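Local structure of arginine--tRNA ligase (Campylobacter jejuni, 3FNR) at residues A[219-231]-A[249-262]. The protein catalyses the ATP-dependent attachment of L-arginine to tRNA(Arg), releasing AMP and diphosphate, as a monomeric class I aminoacyl-tRNA synthetase. The protein carries 1 engineered substitution. Numbering follows the deposited sequence.
With SO4 (sulfate ion), chain C.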
loop_
_atom_site.group_PDB
_atom_site.type_symbol
_atom_site.label_atom_id
_atom_site.label_comp_id
_atom_site.label_asym_id
_atom_site.label_seq_id
_atom_site.Cartn_x
_atom_site.Cartn_y
_atom_site.Cartn_z
ATOM N N TYR A 219 -5.176 23.861 -8.237
ATOM C CA TYR A 219 -5.010 22.483 -7.758
ATOM C C TYR A 219 -5.638 22.322 -6.380
ATOM O O TYR A 219 -6.240 21.291 -6.090
ATOM C CB TYR A 219 -3.528 22.072 -7.700
ATOM C CG TYR A 219 -2.822 22.056 -9.038
ATOM C CD1 TYR A 219 -1.728 22.893 -9.278
ATOM C CD2 TYR A 219 -3.243 21.205 -10.067
ATOM C CE1 TYR A 219 -1.069 22.891 -10.513
ATOM C CE2 TYR A 219 -2.592 21.193 -11.307
ATOM C CZ TYR A 219 -1.506 22.039 -11.522
ATOM O OH TYR A 219 -0.857 22.031 -12.739
ATOM N N LEU A 220 -5.506 23.349 -5.538
ATOM C CA LEU A 220 -6.116 23.324 -4.208
ATOM C C LEU A 220 -7.633 23.213 -4.308
ATOM O O LEU A 220 -8.245 22.397 -3.612
ATOM C CB LEU A 220 -5.728 24.564 -3.402
ATOM C CG LEU A 220 -6.245 24.601 -1.963
ATOM C CD1 LEU A 220 -5.602 23.516 -1.141
ATOM C CD2 LEU A 220 -5.968 25.937 -1.346
ATOM N N ALA A 221 -8.225 24.012 -5.196
ATOM C CA ALA A 221 -9.673 23.988 -5.446
ATOM C C ALA A 221 -10.143 22.583 -5.806
ATOM O O ALA A 221 -11.075 22.069 -5.197
ATOM C CB ALA A 221 -10.051 24.975 -6.553
ATOM N N ALA A 222 -9.465 21.971 -6.776
ATOM C CA ALA A 222 -9.730 20.601 -7.217
ATOM C C ALA A 222 -9.641 19.613 -6.055
ATOM O O ALA A 222 -10.470 18.712 -5.932
ATOM C CB ALA A 222 -8.739 20.212 -8.315
ATOM N N ASP A 223 -8.638 19.813 -5.200
ATOM C CA ASP A 223 -8.405 18.948 -4.042
ATOM C C ASP A 223 -9.515 19.081 -3.002
ATOM O O ASP A 223 -9.991 18.074 -2.464
ATOM C CB ASP A 223 -7.033 19.248 -3.431
ATOM C CG ASP A 223 -6.400 18.027 -2.764
ATOM O OD1 ASP A 223 -6.942 16.902 -2.886
ATOM O OD2 ASP A 223 -5.346 18.197 -2.111
ATOM N N ILE A 224 -9.931 20.320 -2.738
ATOM C CA ILE A 224 -11.053 20.611 -1.834
ATOM C C ILE A 224 -12.381 19.978 -2.297
ATOM O O ILE A 224 -13.068 19.304 -1.502
ATOM C CB ILE A 224 -11.237 22.126 -1.632
ATOM C CG1 ILE A 224 -9.996 22.711 -0.943
ATOM C CG2 ILE A 224 -12.465 22.401 -0.775
ATOM C CD1 ILE A 224 -10.057 24.185 -0.766
ATOM N N VAL A 225 -12.702 20.177 -3.579
ATOM C CA VAL A 225 -13.875 19.567 -4.243
ATOM C C VAL A 225 -13.929 18.048 -4.042
ATOM O O VAL A 225 -14.957 17.513 -3.629
ATOM C CB VAL A 225 -13.880 19.885 -5.772
ATOM C CG1 VAL A 225 -14.930 19.066 -6.520
ATOM C CG2 VAL A 225 -14.097 21.377 -6.023
ATOM N N TYR A 226 -12.816 17.371 -4.321
ATOM C CA TYR A 226 -12.714 15.924 -4.148
ATOM C C TYR A 226 -12.915 15.523 -2.690
ATOM O O TYR A 226 -13.678 14.603 -2.382
ATOM C CB TYR A 226 -11.350 15.421 -4.643
ATOM C CG TYR A 226 -11.148 13.938 -4.462
ATOM C CD1 TYR A 226 -12.129 13.033 -4.861
ATOM C CD2 TYR A 226 -9.970 13.432 -3.905
ATOM C CE1 TYR A 226 -11.963 11.675 -4.691
ATOM C CE2 TYR A 226 -9.790 12.058 -3.740
ATOM C CZ TYR A 226 -10.795 11.192 -4.135
ATOM O OH TYR A 226 -10.649 9.836 -3.995
ATOM N N HIS A 227 -12.225 16.222 -1.797
ATOM C CA HIS A 227 -12.325 15.932 -0.374
ATOM C C HIS A 227 -13.717 16.173 0.197
ATOM O O HIS A 227 -14.165 15.422 1.072
ATOM C CB HIS A 227 -11.251 16.688 0.391
ATOM C CG HIS A 227 -9.935 15.982 0.403
ATOM N ND1 HIS A 227 -9.030 16.073 -0.634
ATOM C CD2 HIS A 227 -9.388 15.137 1.310
ATOM C CE1 HIS A 227 -7.973 15.331 -0.355
ATOM N NE2 HIS A 227 -8.165 14.754 0.818
ATOM N N LYS A 228 -14.408 17.190 -0.323
ATOM C CA LYS A 228 -15.802 17.454 0.035
ATOM C C LYS A 228 -16.683 16.243 -0.287
ATOM O O LYS A 228 -17.508 15.836 0.529
ATOM C CB LYS A 228 -16.324 18.690 -0.707
ATOM C CG LYS A 228 -17.774 19.051 -0.351
ATOM C CD LYS A 228 -18.272 20.230 -1.164
ATOM C CE LYS A 228 -19.746 20.484 -0.913
ATOM N NZ LYS A 228 -20.586 19.531 -1.686
ATOM N N ASP A 229 -16.506 15.687 -1.483
ATOM C CA ASP A 229 -17.155 14.425 -1.856
ATOM C C ASP A 229 -16.775 13.276 -0.897
ATOM O O ASP A 229 -17.663 12.680 -0.297
ATOM C CB ASP A 229 -16.829 14.078 -3.309
ATOM C CG ASP A 229 -17.374 12.709 -3.742
ATOM O OD1 ASP A 229 -18.324 12.177 -3.138
ATOM O OD2 ASP A 229 -16.844 12.166 -4.726
ATOM N N LYS A 230 -15.481 12.990 -0.727
ATOM C CA LYS A 230 -15.047 11.898 0.189
ATOM C C LYS A 230 -15.607 11.996 1.613
ATOM O O LYS A 230 -16.041 10.990 2.185
ATOM C CB LYS A 230 -13.527 11.806 0.274
ATOM C CG LYS A 230 -12.833 11.309 -0.972
ATOM C CD LYS A 230 -11.388 10.920 -0.657
ATOM C CE LYS A 230 -10.599 12.087 -0.144
ATOM N NZ LYS A 230 -9.165 11.740 0.110
ATOM N N MET A 231 -15.607 13.203 2.177
ATOM C CA MET A 231 -16.042 13.410 3.574
ATOM C C MET A 231 -17.556 13.448 3.771
ATOM O O MET A 231 -18.047 13.468 4.909
ATOM C CB MET A 231 -15.432 14.692 4.136
ATOM C CG MET A 231 -13.913 14.671 4.176
ATOM S SD MET A 231 -13.282 14.192 5.780
ATOM C CE MET A 231 -13.187 15.817 6.488
ATOM N N TYR A 249 1.176 21.069 3.715
ATOM C CA TYR A 249 -0.091 21.130 3.006
ATOM C C TYR A 249 -1.258 20.701 3.899
ATOM O O TYR A 249 -2.414 20.945 3.567
ATOM C CB TYR A 249 0.007 20.216 1.792
ATOM C CG TYR A 249 -1.017 20.424 0.705
ATOM C CD1 TYR A 249 -2.132 19.590 0.607
ATOM C CD2 TYR A 249 -0.849 21.418 -0.262
ATOM C CE1 TYR A 249 -3.071 19.754 -0.408
ATOM C CE2 TYR A 249 -1.785 21.589 -1.291
ATOM C CZ TYR A 249 -2.890 20.748 -1.353
ATOM O OH TYR A 249 -3.821 20.900 -2.350
ATOM N N ILE A 250 -0.955 20.061 5.029
ATOM C CA ILE A 250 -1.994 19.598 5.962
ATOM C C ILE A 250 -2.918 20.715 6.495
ATOM O O ILE A 250 -4.134 20.588 6.354
ATOM C CB ILE A 250 -1.434 18.686 7.115
ATOM C CG1 ILE A 250 -0.714 17.463 6.536
ATOM C CG2 ILE A 250 -2.560 18.216 8.039
ATOM C CD1 ILE A 250 -0.060 16.556 7.585
ATOM N N PRO A 251 -2.361 21.818 7.060
ATOM C CA PRO A 251 -3.250 22.822 7.658
ATOM C C PRO A 251 -4.280 23.448 6.711
ATOM O O PRO A 251 -5.399 23.702 7.143
ATOM C CB PRO A 251 -2.279 23.901 8.153
ATOM C CG PRO A 251 -1.012 23.180 8.367
ATOM C CD PRO A 251 -0.952 22.233 7.212
ATOM N N ARG A 252 -3.921 23.677 5.448
ATOM C CA ARG A 252 -4.856 24.270 4.478
ATOM C C ARG A 252 -5.987 23.320 4.082
ATOM O O ARG A 252 -7.074 23.766 3.722
ATOM C CB ARG A 252 -4.137 24.801 3.227
ATOM C CG ARG A 252 -3.684 23.746 2.231
ATOM C CD ARG A 252 -2.706 24.307 1.212
ATOM N NE ARG A 252 -1.401 24.523 1.819
ATOM C CZ ARG A 252 -0.299 24.826 1.151
ATOM N NH1 ARG A 252 0.835 24.993 1.810
ATOM N NH2 ARG A 252 -0.322 24.948 -0.167
ATOM N N MET A 253 -5.740 22.015 4.175
ATOM C CA MET A 253 -6.771 21.049 3.856
ATOM C C MET A 253 -7.726 20.879 5.030
ATOM O O MET A 253 -8.937 20.800 4.833
ATOM C CB MET A 253 -6.155 19.727 3.385
ATOM C CG MET A 253 -7.115 18.775 2.620
ATOM S SD MET A 253 -7.949 19.397 1.120
ATOM C CE MET A 253 -6.671 20.389 0.434
ATOM N N LYS A 254 -7.190 20.858 6.249
ATOM C CA LYS A 254 -8.027 20.792 7.453
ATOM C C LYS A 254 -8.921 22.029 7.572
ATOM O O LYS A 254 -10.088 21.922 7.962
ATOM C CB LYS A 254 -7.168 20.655 8.716
ATOM C CG LYS A 254 -6.201 19.487 8.713
ATOM C CD LYS A 254 -6.853 18.196 9.147
ATOM C CE LYS A 254 -5.828 17.268 9.779
ATOM N NZ LYS A 254 -6.472 16.145 10.506
ATOM N N ALA A 255 -8.352 23.188 7.230
ATOM C CA ALA A 255 -9.049 24.478 7.228
ATOM C C ALA A 255 -10.214 24.477 6.251
ATOM O O ALA A 255 -11.298 24.951 6.577
ATOM C CB ALA A 255 -8.071 25.603 6.877
ATOM N N ALA A 256 -9.976 23.916 5.065
ATOM C CA ALA A 256 -11.000 23.771 4.035
ATOM C C ALA A 256 -12.152 22.902 4.512
ATOM O O ALA A 256 -13.314 23.247 4.303
ATOM C CB ALA A 256 -10.391 23.185 2.783
ATOM N N MET A 257 -11.826 21.786 5.167
ATOM C CA MET A 257 -12.842 20.870 5.685
ATOM C C MET A 257 -13.676 21.502 6.802
ATOM O O MET A 257 -14.881 21.257 6.893
ATOM C CB MET A 257 -12.226 19.527 6.130
ATOM C CG MET A 257 -11.525 18.714 5.010
ATOM S SD MET A 257 -12.538 18.353 3.556
ATOM C CE MET A 257 -11.934 19.613 2.431
ATOM N N GLU A 258 -13.045 22.332 7.628
ATOM C CA GLU A 258 -13.771 23.062 8.670
ATOM C C GLU A 258 -14.741 24.059 8.041
ATOM O O GLU A 258 -15.863 24.230 8.517
ATOM C CB GLU A 258 -12.810 23.783 9.622
ATOM C CG GLU A 258 -11.989 22.861 10.541
ATOM C CD GLU A 258 -12.816 22.151 11.615
ATOM O OE1 GLU A 258 -12.364 21.093 12.105
ATOM O OE2 GLU A 258 -13.909 22.642 11.980
ATOM N N PHE A 259 -14.307 24.684 6.947
ATOM C CA PHE A 259 -15.132 25.635 6.198
ATOM C C PHE A 259 -16.169 24.943 5.296
ATOM O O PHE A 259 -16.817 25.597 4.482
ATOM C CB PHE A 259 -14.252 26.543 5.340
ATOM C CG PHE A 259 -13.675 27.735 6.071
ATOM C CD1 PHE A 259 -14.466 28.530 6.901
ATOM C CD2 PHE A 259 -12.347 28.089 5.880
ATOM C CE1 PHE A 259 -13.930 29.637 7.549
ATOM C CE2 PHE A 259 -11.799 29.184 6.520
ATOM C CZ PHE A 259 -12.593 29.968 7.360
ATOM N N LEU A 260 -16.308 23.626 5.425
ATOM C CA LEU A 260 -17.342 22.885 4.705
ATOM C C LEU A 260 -18.282 22.207 5.696
ATOM O O LEU A 260 -19.164 21.427 5.313
ATOM C CB LEU A 260 -16.722 21.864 3.746
ATOM C CG LEU A 260 -16.023 22.379 2.479
ATOM C CD1 LEU A 260 -15.195 21.291 1.830
ATOM C CD2 LEU A 260 -17.025 22.909 1.471
ATOM N N GLY A 261 -18.091 22.517 6.976
ATOM C CA GLY A 261 -18.965 22.011 8.027
ATOM C C GLY A 261 -18.473 20.709 8.620
ATOM O O GLY A 261 -19.112 20.158 9.520
ATOM N N PHE A 262 -17.336 20.221 8.123
ATOM C CA PHE A 262 -16.770 18.960 8.601
ATOM C C PHE A 262 -15.886 19.162 9.829
ATOM O O PHE A 262 -15.291 20.224 10.017
ATOM C CB PHE A 262 -15.952 18.257 7.509
ATOM C CG PHE A 262 -16.725 17.959 6.248
ATOM C CD1 PHE A 262 -16.293 18.465 5.025
ATOM C CD2 PHE A 262 -17.869 17.167 6.278
ATOM C CE1 PHE A 262 -16.995 18.195 3.853
ATOM C CE2 PHE A 262 -18.582 16.901 5.111
ATOM C CZ PHE A 262 -18.140 17.420 3.896
HETATM S S SO4 C . -2.489 26.366 -9.696
HETATM O O1 SO4 C . -3.465 25.498 -10.346
HETATM O O2 SO4 C . -1.210 26.205 -10.379
HETATM O O3 SO4 C . -2.920 27.760 -9.791
HETATM O O4 SO4 C . -2.335 25.997 -8.291
#
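Helices 219-231 and 250-258 pack at a crossing angle of -53°, their axes approaching to 10.3 Å, and in the backbone register Ile-224 faces Ala-256. Ile-224 CD1 rests on Ala-256 CB at 3.7 Å. Met-253 is the knob of the interface, set in a hole made by Leu-220, Asp-223, Ile-224 and His-227. Its sulfur lies over one face of the His-227 imidazole, 21° off the ring normal, while bends at chi2 (57°) and chi3 carry Met-253 CE to within 3.7 Å of Leu-220 CD1. Lys-230 CE covers the opposite imidazole face, and in the ring plane His-227 ND1 donates to Asp-223 O (2.9 Å), a carbonyl that also takes the helical bond from His-227 N. With NE2 bonded to Asn-240 of strand 237-243, the ring is fixed in rotation. One turn into helix 219-231, Asp-223 OD2 approaches the edge of the Tyr-249 ring near its plane, 3.1 Å from Tyr-249 OH, close enough for a hydrogen bond although the hydroxyl proton has another acceptor within reach. Toward the other end, Met-257 turns its CE onto His-227 CB at 3.6 Å, and Leu-260 CD1 fits between Ile-224 CG2 and Lys-228 CB. Met-231 CB sits almost centrally over Phe-262, a CH-pi contact 3.7 Å from the ring centroid, and its CE folds back against Met-257 CG. Phe-262 is brought here by a Schellman motif with Gly-261 at positive phi, in which Phe-262 N bonds to Met-257 O (2.9 Å). Strand 237-243 lies between the two helices in sequence and pairs in parallel with strand 267-279, so the contact joins successive helices of the Rossmann-type catalytic domain of class I synthetases.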